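Local coordinates for MUTM (fpg) protein (Thermus thermophilus, PDB 1EE8) that belongs to the MutM (Fpg) family and combines a beta-rich N-terminal domain with a helical H2TH domain and a zinc finger that holds a zinc ion, at residues P244-V249 with F257-Q262; P145-L150 with V159-A164; P133-G138 with R189-L194; G206-L209 with S213-Q216; L198-E203 with Q225-V230. All blocks are in the same frame, centred on the assembly; numbering follows the deposited sequence.

Contact 1 (P244-V249 with F257-Q262); sequences PVERRV and FCPTCQ. With ZN (zinc ion), chain C.
Glu246 and Phe257 form an antiparallel hydrogen-bonded pair, with both side chains on the same face of a two-stranded sheet. Glu246 N donates to Phe257 O at 3.0 Å, and Phe257 N returns a bond of 3.1 Å to Glu246 O. The tight part of the contact is built on the Phe257 ring and on Pro259. The phenylalanine chi1 of 70° sets CG between the backbone N and the carbonyl carbon and brings CE2 and CZ up against Arg248. Arg248 CG meets the ring edge, 3.7 Å from Phe257 CE2. Bends at chi2 and chi3 fold the arginine back until Arg248 NH1 is 3.8 Å from Phe257 CZ, with the guanidinium plane 79° from that of the ring. Phe176 joins this pair, edge-to-face with Phe257 and cation-pi with Arg248. Val245 CG1 fills in beside Phe257 O at 3.6 Å. The extended Glu246 chain crosses the buried Pro259 and puts Glu246 CD 3.3 Å from Pro259 CG.

The loose side is made by Pro244 and Arg247, both exposed and both pointing away from 257-262. From Cys258 on, the chain curls back: Cys258 N donates to Gln262 OE1 at 2.7 Å, and Cys261 N to Cys258 SG, a bond that would probably temper the charge on that sulfur. Cys258 SG and Cys261 SG each lie 2.3 Å from the zinc ion, whose shell Cys238 and Cys241 complete. A short beta hairpin leading into a CxxC turn of this kind belongs to the four-cysteine zinc finger of the Fpg family.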
# COMPACT_ATOMS: atom_id res chain seq x y z
N PRO A 244 -2.64 49.90 22.14
CA PRO A 244 -1.69 48.95 21.54
C PRO A 244 -2.00 47.47 21.78
O PRO A 244 -2.10 47.03 22.93
CB PRO A 244 -0.36 49.35 22.17
CG PRO A 244 -0.52 50.83 22.39
CD PRO A 244 -1.93 50.91 22.94
N VAL A 245 -2.14 46.70 20.71
CA VAL A 245 -2.42 45.28 20.84
C VAL A 245 -1.22 44.59 21.48
O VAL A 245 -0.07 44.85 21.10
CB VAL A 245 -2.68 44.63 19.46
CG1 VAL A 245 -2.82 43.13 19.61
CG2 VAL A 245 -3.94 45.22 18.84
N GLU A 246 -1.47 43.73 22.46
CA GLU A 246 -0.40 43.02 23.14
C GLU A 246 -0.32 41.55 22.73
O GLU A 246 -1.26 40.98 22.18
CB GLU A 246 -0.59 43.09 24.65
CG GLU A 246 -0.51 44.49 25.22
CD GLU A 246 -0.42 44.49 26.73
OE1 GLU A 246 -0.50 45.59 27.32
OE2 GLU A 246 -0.26 43.39 27.32
N ARG A 247 0.83 40.94 23.02
CA ARG A 247 1.05 39.55 22.69
C ARG A 247 1.77 38.82 23.82
O ARG A 247 2.97 38.99 24.01
CB ARG A 247 1.86 39.44 21.40
CG ARG A 247 2.27 38.02 21.03
CD ARG A 247 2.88 37.99 19.63
NE ARG A 247 3.45 36.69 19.29
CZ ARG A 247 4.64 36.26 19.70
NH1 ARG A 247 5.07 35.06 19.34
NH2 ARG A 247 5.41 37.04 20.45
N ARG A 248 1.02 38.02 24.58
CA ARG A 248 1.59 37.26 25.68
C ARG A 248 2.03 35.89 25.18
O ARG A 248 1.30 35.21 24.46
CB ARG A 248 0.56 37.07 26.80
CG ARG A 248 0.36 38.30 27.67
CD ARG A 248 0.67 37.99 29.12
NE ARG A 248 -0.39 37.24 29.78
CZ ARG A 248 -1.51 37.79 30.25
NH1 ARG A 248 -1.71 39.09 30.12
NH2 ARG A 248 -2.42 37.04 30.85
N VAL A 249 3.24 35.49 25.55
CA VAL A 249 3.76 34.20 25.13
C VAL A 249 3.76 33.25 26.33
O VAL A 249 4.12 33.64 27.44
CB VAL A 249 5.21 34.32 24.60
CG1 VAL A 249 5.57 33.08 23.80
CG2 VAL A 249 5.34 35.57 23.74
N PHE A 257 -4.13 39.97 21.78
CA PHE A 257 -5.35 40.44 22.42
C PHE A 257 -5.23 41.90 22.84
O PHE A 257 -4.13 42.43 22.94
CB PHE A 257 -5.62 39.60 23.67
CG PHE A 257 -4.64 39.87 24.77
CD1 PHE A 257 -4.99 40.65 25.86
CD2 PHE A 257 -3.33 39.37 24.70
CE1 PHE A 257 -4.06 40.95 26.87
CE2 PHE A 257 -2.40 39.66 25.69
CZ PHE A 257 -2.76 40.45 26.78
N CYS A 258 -6.38 42.53 23.09
CA CYS A 258 -6.40 43.91 23.56
C CYS A 258 -6.72 43.79 25.04
O CYS A 258 -7.80 43.30 25.41
CB CYS A 258 -7.50 44.74 22.88
SG CYS A 258 -7.71 46.39 23.63
N PRO A 259 -5.79 44.21 25.90
CA PRO A 259 -6.01 44.12 27.35
C PRO A 259 -7.30 44.82 27.78
O PRO A 259 -8.11 44.24 28.51
CB PRO A 259 -4.76 44.79 27.93
CG PRO A 259 -3.71 44.47 26.89
CD PRO A 259 -4.45 44.75 25.61
N THR A 260 -7.48 46.05 27.34
CA THR A 260 -8.68 46.79 27.71
C THR A 260 -9.97 46.16 27.21
O THR A 260 -10.85 45.84 27.99
CB THR A 260 -8.63 48.25 27.23
OG1 THR A 260 -7.48 48.90 27.79
CG2 THR A 260 -9.89 48.99 27.68
N CYS A 261 -10.07 45.98 25.89
CA CYS A 261 -11.28 45.40 25.31
C CYS A 261 -11.58 43.96 25.69
O CYS A 261 -12.73 43.52 25.59
CB CYS A 261 -11.22 45.51 23.79
SG CYS A 261 -11.37 47.20 23.19
N GLN A 262 -10.57 43.21 26.12
CA GLN A 262 -10.78 41.82 26.47
C GLN A 262 -10.64 41.47 27.95
O GLN A 262 -10.25 40.35 28.31
CB GLN A 262 -9.88 40.94 25.61
CG GLN A 262 -10.30 40.95 24.14
CD GLN A 262 -9.36 40.18 23.23
OE1 GLN A 262 -8.37 40.72 22.72
NE2 GLN A 262 -9.67 38.90 23.02
ZN ZN C . -9.27 47.65 22.42

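Contact 2 (P145-L150 with V159-A164); sequences PLKALL and VGNIYA
Lys147 reaches across to Asn161 while Leu150 packs on Ala164, joining helix 146-152 to helix 161-170 in a way consistent with the helix-two-turn-helix unit of the H2TH domain. The polar link is a hydrogen bond of 3.0 Å from Lys147 NZ to Asn161 OD1, with the donor tilted 24° from the plane of the amide carbonyl. The lysine gets there fully stretched: CG lies anti to the backbone N (chi1 -176°), and every later torsion is extended. It meets the asparagine side chain at about a right angle. On the way, Lys147 CE passes 4.2 Å from Ala164 CB, so the aliphatic chain also covers the small residue. Next to it, Leu150 CB and CD1 each lie 4.1 Å from Ala164 CB.

In the next shell Lys147 NZ makes a salt bridge with Asp165 and a hydrogen bond with Thr255, so several acceptors fix the ammonium group and the asparagine is one of them. Glu2 steadies the start of helix 161-170, taking hydrogen bonds from Ile162 N and Tyr163 N and a weak one from Gly160 N. Leu168, a turn beyond Ala164, continues the apolar surface, touching Leu146, Lys147 and Leu150. Where the helix 146-152 segment meets the residue before the Gly160 N-cap, the buried Leu150 O has no polar partner and rests 3.4 Å from Val159 CB and 3.5 Å from Val159 CG1.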
# COMPACT_ATOMS: atom_id res chain seq x y z
N PRO A 145 -6.96 27.74 30.78
CA PRO A 145 -7.27 29.00 30.10
C PRO A 145 -8.21 28.81 28.92
O PRO A 145 -8.08 27.87 28.13
CB PRO A 145 -5.90 29.51 29.67
CG PRO A 145 -4.98 28.93 30.72
CD PRO A 145 -5.50 27.53 30.86
N LEU A 146 -9.15 29.74 28.78
CA LEU A 146 -10.14 29.71 27.71
C LEU A 146 -9.54 29.37 26.35
O LEU A 146 -10.04 28.48 25.65
CB LEU A 146 -10.85 31.06 27.63
CG LEU A 146 -12.06 31.14 26.71
CD1 LEU A 146 -13.05 30.02 27.04
CD2 LEU A 146 -12.71 32.50 26.88
N LYS A 147 -8.47 30.06 25.97
CA LYS A 147 -7.86 29.82 24.67
C LYS A 147 -7.39 28.37 24.49
O LYS A 147 -7.51 27.82 23.40
CB LYS A 147 -6.70 30.77 24.42
CG LYS A 147 -6.11 30.58 23.02
CD LYS A 147 -4.94 31.49 22.73
CE LYS A 147 -4.40 31.18 21.33
NZ LYS A 147 -3.27 32.07 20.96
N ALA A 148 -6.85 27.77 25.54
CA ALA A 148 -6.38 26.39 25.47
C ALA A 148 -7.55 25.47 25.10
O ALA A 148 -7.38 24.47 24.41
CB ALA A 148 -5.77 25.95 26.80
N LEU A 149 -8.74 25.80 25.57
CA LEU A 149 -9.89 24.98 25.25
C LEU A 149 -10.33 25.20 23.81
O LEU A 149 -10.98 24.35 23.21
CB LEU A 149 -11.05 25.26 26.20
CG LEU A 149 -11.37 24.08 27.12
CD1 LEU A 149 -10.13 23.67 27.89
CD2 LEU A 149 -12.48 24.47 28.07
N LEU A 150 -9.97 26.35 23.25
CA LEU A 150 -10.34 26.63 21.87
C LEU A 150 -9.39 25.89 20.94
O LEU A 150 -9.73 25.58 19.80
CB LEU A 150 -10.27 28.13 21.58
CG LEU A 150 -11.29 29.00 22.30
CD1 LEU A 150 -11.22 30.42 21.75
CD2 LEU A 150 -12.68 28.43 22.09
N VAL A 159 -9.70 24.68 14.87
CA VAL A 159 -9.30 25.98 15.39
C VAL A 159 -7.85 26.04 15.86
O VAL A 159 -7.38 25.18 16.60
CB VAL A 159 -10.22 26.42 16.55
CG1 VAL A 159 -9.82 27.80 17.05
CG2 VAL A 159 -11.67 26.42 16.09
N GLY A 160 -7.14 27.07 15.41
CA GLY A 160 -5.76 27.26 15.80
C GLY A 160 -5.56 28.64 16.42
O GLY A 160 -6.52 29.31 16.80
N ASN A 161 -4.30 29.07 16.50
CA ASN A 161 -3.97 30.36 17.09
C ASN A 161 -4.68 31.55 16.47
O ASN A 161 -5.26 32.37 17.19
CB ASN A 161 -2.46 30.57 17.02
CG ASN A 161 -1.71 29.80 18.09
OD1 ASN A 161 -2.05 29.86 19.27
ND2 ASN A 161 -0.68 29.07 17.67
N ILE A 162 -4.62 31.66 15.15
CA ILE A 162 -5.23 32.79 14.46
C ILE A 162 -6.71 32.99 14.77
O ILE A 162 -7.12 34.05 15.26
CB ILE A 162 -5.07 32.66 12.92
CG1 ILE A 162 -3.59 32.76 12.55
CG2 ILE A 162 -5.88 33.75 12.20
CD1 ILE A 162 -3.32 32.68 11.07
N TYR A 163 -7.52 31.97 14.51
CA TYR A 163 -8.94 32.09 14.73
C TYR A 163 -9.37 32.05 16.18
O TYR A 163 -10.44 32.57 16.52
CB TYR A 163 -9.66 31.08 13.86
CG TYR A 163 -9.30 31.34 12.41
CD1 TYR A 163 -8.43 30.51 11.72
CD2 TYR A 163 -9.74 32.50 11.77
CE1 TYR A 163 -7.99 30.83 10.44
CE2 TYR A 163 -9.31 32.83 10.49
CZ TYR A 163 -8.43 31.99 9.83
OH TYR A 163 -7.98 32.32 8.57
N ALA A 164 -8.56 31.46 17.05
CA ALA A 164 -8.91 31.47 18.47
C ALA A 164 -8.73 32.93 18.91
O ALA A 164 -9.63 33.52 19.50
CB ALA A 164 -7.97 30.56 19.26

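Contact 3 (P133-G138 with R189-L194); sequences PGFFRG and RLYRAL
The Phe135 ring meets Leu190 at its edge, where Leu190 CG lies near the ring plane, and Tyr191 at a slant. The two aromatic rings are neither stacked nor edge-to-face: their planes stand 49° apart and their centroids are separated by 6.0 Å. This is helix-helix packing within the H2TH domain, between helix 132-140 and the long helix 184-203; the segments 133-138 and 189-194 of these helices meet through apolar and aromatic contacts. Phe135 CG is anti to the backbone N (chi1 176°), which carries the ring out from its own helix to the Leu190-Tyr191 side of the other. Its outermost atom, Phe135 CZ, comes to 4.1 Å from Leu190 CG, and the two side chains cross at about a right angle. Leu190 also touches Leu146 and Leu150 of helix 146-152 and Leu168 of helix 161-170. The tyrosine is steadied outside the pair: its hydroxyl is hydrogen-bonded to Phe130 O, and its ring also meets that of Phe130. The aromatic pair closes at Phe135 CD1 and Tyr191 CD1, 4.0 Å apart, while Phe135 CE1 lies 4.0 Å from both the N and the CB of Tyr191.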
# COMPACT_ATOMS: atom_id res chain seq x y z
N PRO A 133 -24.98 23.78 23.88
CA PRO A 133 -25.01 23.01 25.13
C PRO A 133 -23.71 22.24 25.35
O PRO A 133 -23.08 22.36 26.41
CB PRO A 133 -26.21 22.07 24.92
CG PRO A 133 -27.14 22.93 24.10
CD PRO A 133 -26.19 23.53 23.08
N GLY A 134 -23.30 21.47 24.35
CA GLY A 134 -22.07 20.71 24.45
C GLY A 134 -20.87 21.63 24.61
O GLY A 134 -20.01 21.40 25.46
N PHE A 135 -20.83 22.67 23.79
CA PHE A 135 -19.74 23.64 23.83
C PHE A 135 -19.64 24.24 25.22
O PHE A 135 -18.57 24.25 25.84
CB PHE A 135 -19.96 24.74 22.78
CG PHE A 135 -18.93 25.84 22.83
CD1 PHE A 135 -19.27 27.11 23.29
CD2 PHE A 135 -17.62 25.60 22.42
CE1 PHE A 135 -18.31 28.13 23.35
CE2 PHE A 135 -16.65 26.61 22.48
CZ PHE A 135 -17.01 27.88 22.94
N PHE A 136 -20.76 24.74 25.73
CA PHE A 136 -20.81 25.34 27.05
C PHE A 136 -20.36 24.33 28.11
O PHE A 136 -19.50 24.63 28.94
CB PHE A 136 -22.23 25.86 27.34
CG PHE A 136 -22.35 26.60 28.65
CD1 PHE A 136 -21.39 27.53 29.03
CD2 PHE A 136 -23.44 26.38 29.49
CE1 PHE A 136 -21.51 28.24 30.23
CE2 PHE A 136 -23.57 27.08 30.69
CZ PHE A 136 -22.61 28.01 31.06
N ARG A 137 -20.93 23.13 28.07
CA ARG A 137 -20.56 22.09 29.03
C ARG A 137 -19.06 21.82 28.95
O ARG A 137 -18.39 21.64 29.97
CB ARG A 137 -21.32 20.79 28.76
CG ARG A 137 -20.84 19.62 29.61
CD ARG A 137 -21.76 18.39 29.54
NE ARG A 137 -22.04 17.93 28.18
CZ ARG A 137 -23.01 18.40 27.40
NH1 ARG A 137 -23.82 19.35 27.84
NH2 ARG A 137 -23.18 17.91 26.18
N GLY A 138 -18.53 21.80 27.73
CA GLY A 138 -17.12 21.55 27.53
C GLY A 138 -16.25 22.59 28.19
O GLY A 138 -15.13 22.31 28.62
N ARG A 189 -21.39 34.36 23.51
CA ARG A 189 -20.70 35.33 22.66
C ARG A 189 -19.53 34.65 21.95
O ARG A 189 -19.32 34.85 20.75
CB ARG A 189 -20.17 36.51 23.47
CG ARG A 189 -21.22 37.48 23.94
CD ARG A 189 -20.69 38.90 23.89
NE ARG A 189 -19.50 39.09 24.71
CZ ARG A 189 -19.51 39.20 26.03
NH1 ARG A 189 -18.37 39.37 26.69
NH2 ARG A 189 -20.66 39.14 26.70
N LEU A 190 -18.78 33.86 22.70
CA LEU A 190 -17.63 33.15 22.15
C LEU A 190 -18.09 32.13 21.10
O LEU A 190 -17.43 31.93 20.08
CB LEU A 190 -16.86 32.45 23.27
CG LEU A 190 -15.56 31.74 22.88
CD1 LEU A 190 -14.70 32.68 22.05
CD2 LEU A 190 -14.83 31.29 24.13
N TYR A 191 -19.24 31.51 21.36
CA TYR A 191 -19.81 30.52 20.44
C TYR A 191 -20.14 31.17 19.11
O TYR A 191 -19.79 30.66 18.05
CB TYR A 191 -21.09 29.93 21.05
CG TYR A 191 -21.85 28.98 20.13
CD1 TYR A 191 -21.44 27.66 19.95
CD2 TYR A 191 -22.98 29.42 19.44
CE1 TYR A 191 -22.13 26.80 19.10
CE2 TYR A 191 -23.68 28.57 18.59
CZ TYR A 191 -23.25 27.25 18.43
OH TYR A 191 -23.95 26.40 17.60
N ARG A 192 -20.81 32.31 19.17
CA ARG A 192 -21.21 33.04 17.98
C ARG A 192 -20.02 33.66 17.24
O ARG A 192 -19.92 33.59 16.01
CB ARG A 192 -22.21 34.13 18.39
CG ARG A 192 -22.77 34.95 17.25
CD ARG A 192 -23.80 35.95 17.79
NE ARG A 192 -24.09 37.01 16.83
CZ ARG A 192 -24.90 38.04 17.08
NH1 ARG A 192 -25.50 38.13 18.26
NH2 ARG A 192 -25.11 38.96 16.15
N ALA A 193 -19.12 34.27 18.00
CA ALA A 193 -17.94 34.90 17.41
C ALA A 193 -17.08 33.87 16.67
O ALA A 193 -16.62 34.11 15.55
CB ALA A 193 -17.11 35.58 18.49
N LEU A 194 -16.87 32.73 17.30
CA LEU A 194 -16.06 31.67 16.71
C LEU A 194 -16.63 31.24 15.36
O LEU A 194 -15.89 31.10 14.38
CB LEU A 194 -16.01 30.48 17.66
CG LEU A 194 -15.00 29.37 17.37
CD1 LEU A 194 -13.62 29.96 17.15
CD2 LEU A 194 -14.99 28.41 18.56

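Contact 4 (G206-L209 with S213-Q216); sequences GSTL and SYRQ
Tyr214 swings its ring across to Gly206, Ser207 and Thr208 because CG stands anti to the backbone N, at a chi1 of 169°. Thr208 answers with a chi1 that places OG1 beside its own backbone N and CG2 beside the carbonyl carbon, so that both branches come near the tyrosine carbonyl. Thr208 OG1 donates to Tyr214 O at 3.1 Å, approaching from well above the carbonyl plane and not along a lone pair, while Thr208 CG2 lies 3.4 Å from the same oxygen. Thr208 OG1 is also hydrogen-bonded to Gly222 N, so two bonds grip the hydroxyl and fix its rotation.

Both segments belong to the irregular chain that follows helix 184-203, the long helix of the H2TH domain, and this chain turns back on itself here without forming a beta ladder. A water spans the fold between backbones, accepting from Leu209 N at 3.1 Å and from Tyr214 N at 3.1 Å.

The Tyr214 ring lies against the backbone of 206-208. Tyr214 CD2 sits 3.3 Å from Ser207 O and 3.6 Å from Thr208 OG1, both oblique to the ring. Farther along, Tyr214 CE2 is 4.1 Å from Gly206 CA; the backbone angles of Gly206 (phi 82°, psi 178°) call for glycine, and the ring occupies the place a side chain would take. The ring also packs on Glu5 and Thr8 of helix 3-17. Its hydroxyl is hydrogen-bonded to Gly205 O, and Ser207, turned away from the ring, bonds through OG to Tyr163 OH and His228 NE2.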
# COMPACT_ATOMS: atom_id res chain seq x y z
N GLY A 206 -9.25 32.19 3.58
CA GLY A 206 -8.16 31.99 4.53
C GLY A 206 -7.30 33.22 4.76
O GLY A 206 -7.51 34.27 4.14
N SER A 207 -6.32 33.09 5.65
CA SER A 207 -5.43 34.19 6.00
C SER A 207 -3.98 34.04 5.57
O SER A 207 -3.31 33.06 5.90
CB SER A 207 -5.46 34.42 7.51
OG SER A 207 -6.75 34.79 7.96
N THR A 208 -3.49 35.02 4.83
CA THR A 208 -2.11 35.02 4.40
C THR A 208 -1.40 36.02 5.30
O THR A 208 -1.62 37.23 5.19
CB THR A 208 -1.96 35.43 2.93
OG1 THR A 208 -2.56 34.44 2.10
CG2 THR A 208 -0.48 35.57 2.57
N LEU A 209 -0.58 35.51 6.21
CA LEU A 209 0.14 36.33 7.16
C LEU A 209 1.29 37.12 6.54
O LEU A 209 1.37 37.27 5.32
CB LEU A 209 0.67 35.45 8.30
CG LEU A 209 -0.37 34.54 8.98
CD1 LEU A 209 0.28 33.76 10.11
CD2 LEU A 209 -1.52 35.39 9.50
N SER A 213 3.45 32.68 4.14
CA SER A 213 3.55 31.23 4.14
C SER A 213 2.38 30.56 3.42
O SER A 213 2.59 29.69 2.57
CB SER A 213 3.62 30.72 5.59
OG SER A 213 3.72 29.31 5.64
N TYR A 214 1.16 30.96 3.77
CA TYR A 214 -0.03 30.39 3.15
C TYR A 214 -0.44 31.06 1.84
O TYR A 214 -0.42 32.28 1.71
CB TYR A 214 -1.21 30.46 4.12
CG TYR A 214 -2.54 30.14 3.46
CD1 TYR A 214 -2.83 28.85 3.01
CD2 TYR A 214 -3.51 31.13 3.28
CE1 TYR A 214 -4.05 28.56 2.40
CE2 TYR A 214 -4.73 30.85 2.68
CZ TYR A 214 -4.99 29.57 2.24
OH TYR A 214 -6.20 29.29 1.64
N ARG A 215 -0.84 30.22 0.89
CA ARG A 215 -1.31 30.67 -0.42
C ARG A 215 -2.24 29.60 -0.96
O ARG A 215 -2.05 28.41 -0.70
CB ARG A 215 -0.14 30.85 -1.39
CG ARG A 215 0.73 32.05 -1.09
CD ARG A 215 1.78 32.25 -2.17
NE ARG A 215 2.47 33.54 -2.04
CZ ARG A 215 1.85 34.72 -2.05
NH1 ARG A 215 0.53 34.79 -2.18
NH2 ARG A 215 2.56 35.83 -1.93
N GLN A 216 -3.27 30.02 -1.69
CA GLN A 216 -4.21 29.08 -2.27
C GLN A 216 -3.44 28.27 -3.32
O GLN A 216 -2.32 28.62 -3.67
CB GLN A 216 -5.38 29.85 -2.90
CG GLN A 216 -6.21 30.60 -1.86
CD GLN A 216 -7.30 31.46 -2.47
OE1 GLN A 216 -8.03 31.02 -3.36
NE2 GLN A 216 -7.44 32.68 -1.97
O HOH W 1 0.90 32.78 6.22

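Contact 5 (L198-E203 with Q225-V230); sequences LAEAVE and QTRHAV
Glu200 and Arg227 hold this surface contact with a salt bridge of 3.0 Å between Glu200 OE1 and Arg227 NH1. The carboxylate oxygen lies in the guanidinium plane, at its edge, but the planes of the two groups stand 70° apart, and the bridge is single, one oxygen to one nitrogen, not a two-to-two pairing. Glu200 reaches out with its chain extended beyond CG. Arg227 bends at chi2 (-70°), and its side chain then crosses that of the glutamate at about a right angle. The other oxygen, Glu200 OE2, has a salt bridge with Arg170, so the carboxylate is shared by two arginines. A weaker electrostatic pull may come from Glu203, whose OE2 is 5.0 Å from Arg227 NH2, too far for contact.

The glutamates lie on the last turn of helix 184-203, which closes the helical part of the H2TH domain; Arg227 lies on the connection that leads from that helix toward the zinc finger. Hydrogen bonds set the course of this connection: Ala229 N and Val230 N both donate to the carboxylate of Glu166, on helix 161-170.

Packing comes from neighbours: Arg227 touches Leu204 just past the helix end, and Glu200 touches Phe224. The His228 ring carries Gln225 CA over the centre of one face, 3.4 Å above its plane.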
# COMPACT_ATOMS: atom_id res chain seq x y z
N LEU A 198 -14.85 32.10 11.53
CA LEU A 198 -14.49 30.99 10.66
C LEU A 198 -15.24 31.10 9.35
O LEU A 198 -14.65 30.97 8.27
CB LEU A 198 -14.80 29.65 11.35
CG LEU A 198 -13.95 29.30 12.58
CD1 LEU A 198 -14.42 27.97 13.17
CD2 LEU A 198 -12.47 29.20 12.18
N ALA A 199 -16.54 31.36 9.43
CA ALA A 199 -17.37 31.49 8.24
C ALA A 199 -16.83 32.62 7.38
O ALA A 199 -16.75 32.50 6.16
CB ALA A 199 -18.84 31.76 8.64
N GLU A 200 -16.46 33.73 8.02
CA GLU A 200 -15.91 34.87 7.29
C GLU A 200 -14.55 34.53 6.67
O GLU A 200 -14.29 34.85 5.51
CB GLU A 200 -15.78 36.08 8.22
CG GLU A 200 -17.10 36.78 8.53
CD GLU A 200 -16.97 37.88 9.57
OE1 GLU A 200 -15.93 38.57 9.58
OE2 GLU A 200 -17.92 38.06 10.37
N ALA A 201 -13.70 33.88 7.45
CA ALA A 201 -12.37 33.50 6.97
C ALA A 201 -12.49 32.60 5.74
O ALA A 201 -11.71 32.72 4.80
CB ALA A 201 -11.60 32.78 8.07
N VAL A 202 -13.47 31.71 5.76
CA VAL A 202 -13.69 30.82 4.63
C VAL A 202 -14.11 31.64 3.41
O VAL A 202 -13.60 31.44 2.31
CB VAL A 202 -14.79 29.78 4.94
CG1 VAL A 202 -15.18 29.03 3.67
CG2 VAL A 202 -14.30 28.81 6.01
N GLU A 203 -15.03 32.57 3.62
CA GLU A 203 -15.51 33.43 2.53
C GLU A 203 -14.36 34.16 1.84
O GLU A 203 -14.32 34.25 0.61
CB GLU A 203 -16.51 34.46 3.08
CG GLU A 203 -17.23 35.28 2.02
CD GLU A 203 -18.02 36.43 2.63
OE1 GLU A 203 -18.80 36.19 3.58
OE2 GLU A 203 -17.88 37.58 2.15
N GLN A 225 -6.84 38.31 6.29
CA GLN A 225 -5.88 39.04 7.11
C GLN A 225 -6.22 40.52 7.23
O GLN A 225 -5.75 41.20 8.15
CB GLN A 225 -4.45 38.85 6.58
CG GLN A 225 -4.19 39.40 5.17
CD GLN A 225 -4.58 38.42 4.07
OE1 GLN A 225 -5.17 37.38 4.33
NE2 GLN A 225 -4.26 38.77 2.83
N THR A 226 -7.03 41.03 6.30
CA THR A 226 -7.43 42.43 6.32
C THR A 226 -8.49 42.65 7.39
O THR A 226 -8.73 43.77 7.82
CB THR A 226 -8.00 42.89 4.95
OG1 THR A 226 -9.21 42.18 4.66
CG2 THR A 226 -6.98 42.61 3.83
N ARG A 227 -9.12 41.55 7.81
CA ARG A 227 -10.16 41.61 8.84
C ARG A 227 -9.56 41.32 10.22
O ARG A 227 -10.26 41.39 11.23
CB ARG A 227 -11.26 40.58 8.55
CG ARG A 227 -11.99 40.74 7.22
CD ARG A 227 -12.87 41.98 7.20
NE ARG A 227 -13.90 41.90 6.16
CZ ARG A 227 -14.91 41.04 6.16
NH1 ARG A 227 -15.05 40.17 7.16
NH2 ARG A 227 -15.79 41.04 5.17
N HIS A 228 -8.28 40.97 10.27
CA HIS A 228 -7.63 40.67 11.55
C HIS A 228 -7.64 41.87 12.48
O HIS A 228 -7.25 42.98 12.09
CB HIS A 228 -6.19 40.22 11.34
CG HIS A 228 -6.06 38.85 10.74
ND1 HIS A 228 -4.85 38.23 10.56
CD2 HIS A 228 -7.00 38.00 10.25
CE1 HIS A 228 -5.04 37.05 9.99
NE2 HIS A 228 -6.34 36.89 9.79
N ALA A 229 -8.09 41.65 13.71
CA ALA A 229 -8.17 42.70 14.70
C ALA A 229 -6.96 42.69 15.62
O ALA A 229 -6.44 43.75 15.97
CB ALA A 229 -9.44 42.55 15.53
N VAL A 230 -6.51 41.50 16.00
CA VAL A 230 -5.38 41.39 16.91
C VAL A 230 -4.27 40.44 16.48
O VAL A 230 -3.10 40.66 16.81
CB VAL A 230 -5.86 40.97 18.32
CG1 VAL A 230 -6.85 42.01 18.86
CG2 VAL A 230 -6.51 39.59 18.27

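Contacts 2 and 3 pack against each other, their centres about 12 Å apart: Leu146 CD1 meets Leu190 CD2 at 3.6 Å, so the interior of contact 2 runs on into that of contact 3. Contacts 3 and 5 use successive parts of helix 184-203, with centres about 19 Å apart. Contacts 4 and 5, with centres about 11 Å apart, are joined where Gly206 N lies 2.8 Å from Ala201 O, a probable hydrogen bond. Tyr163 CE2 of contact 2 meets Ala201 CB of contact 5 at 3.3 Å. Contact 1 holds two of the four zinc-binding cysteines and touches contact 5 through Val245 CG1 and Val230 O at 3.7 Å; the centre of contact 1 is about 23 Å from that of contact 4.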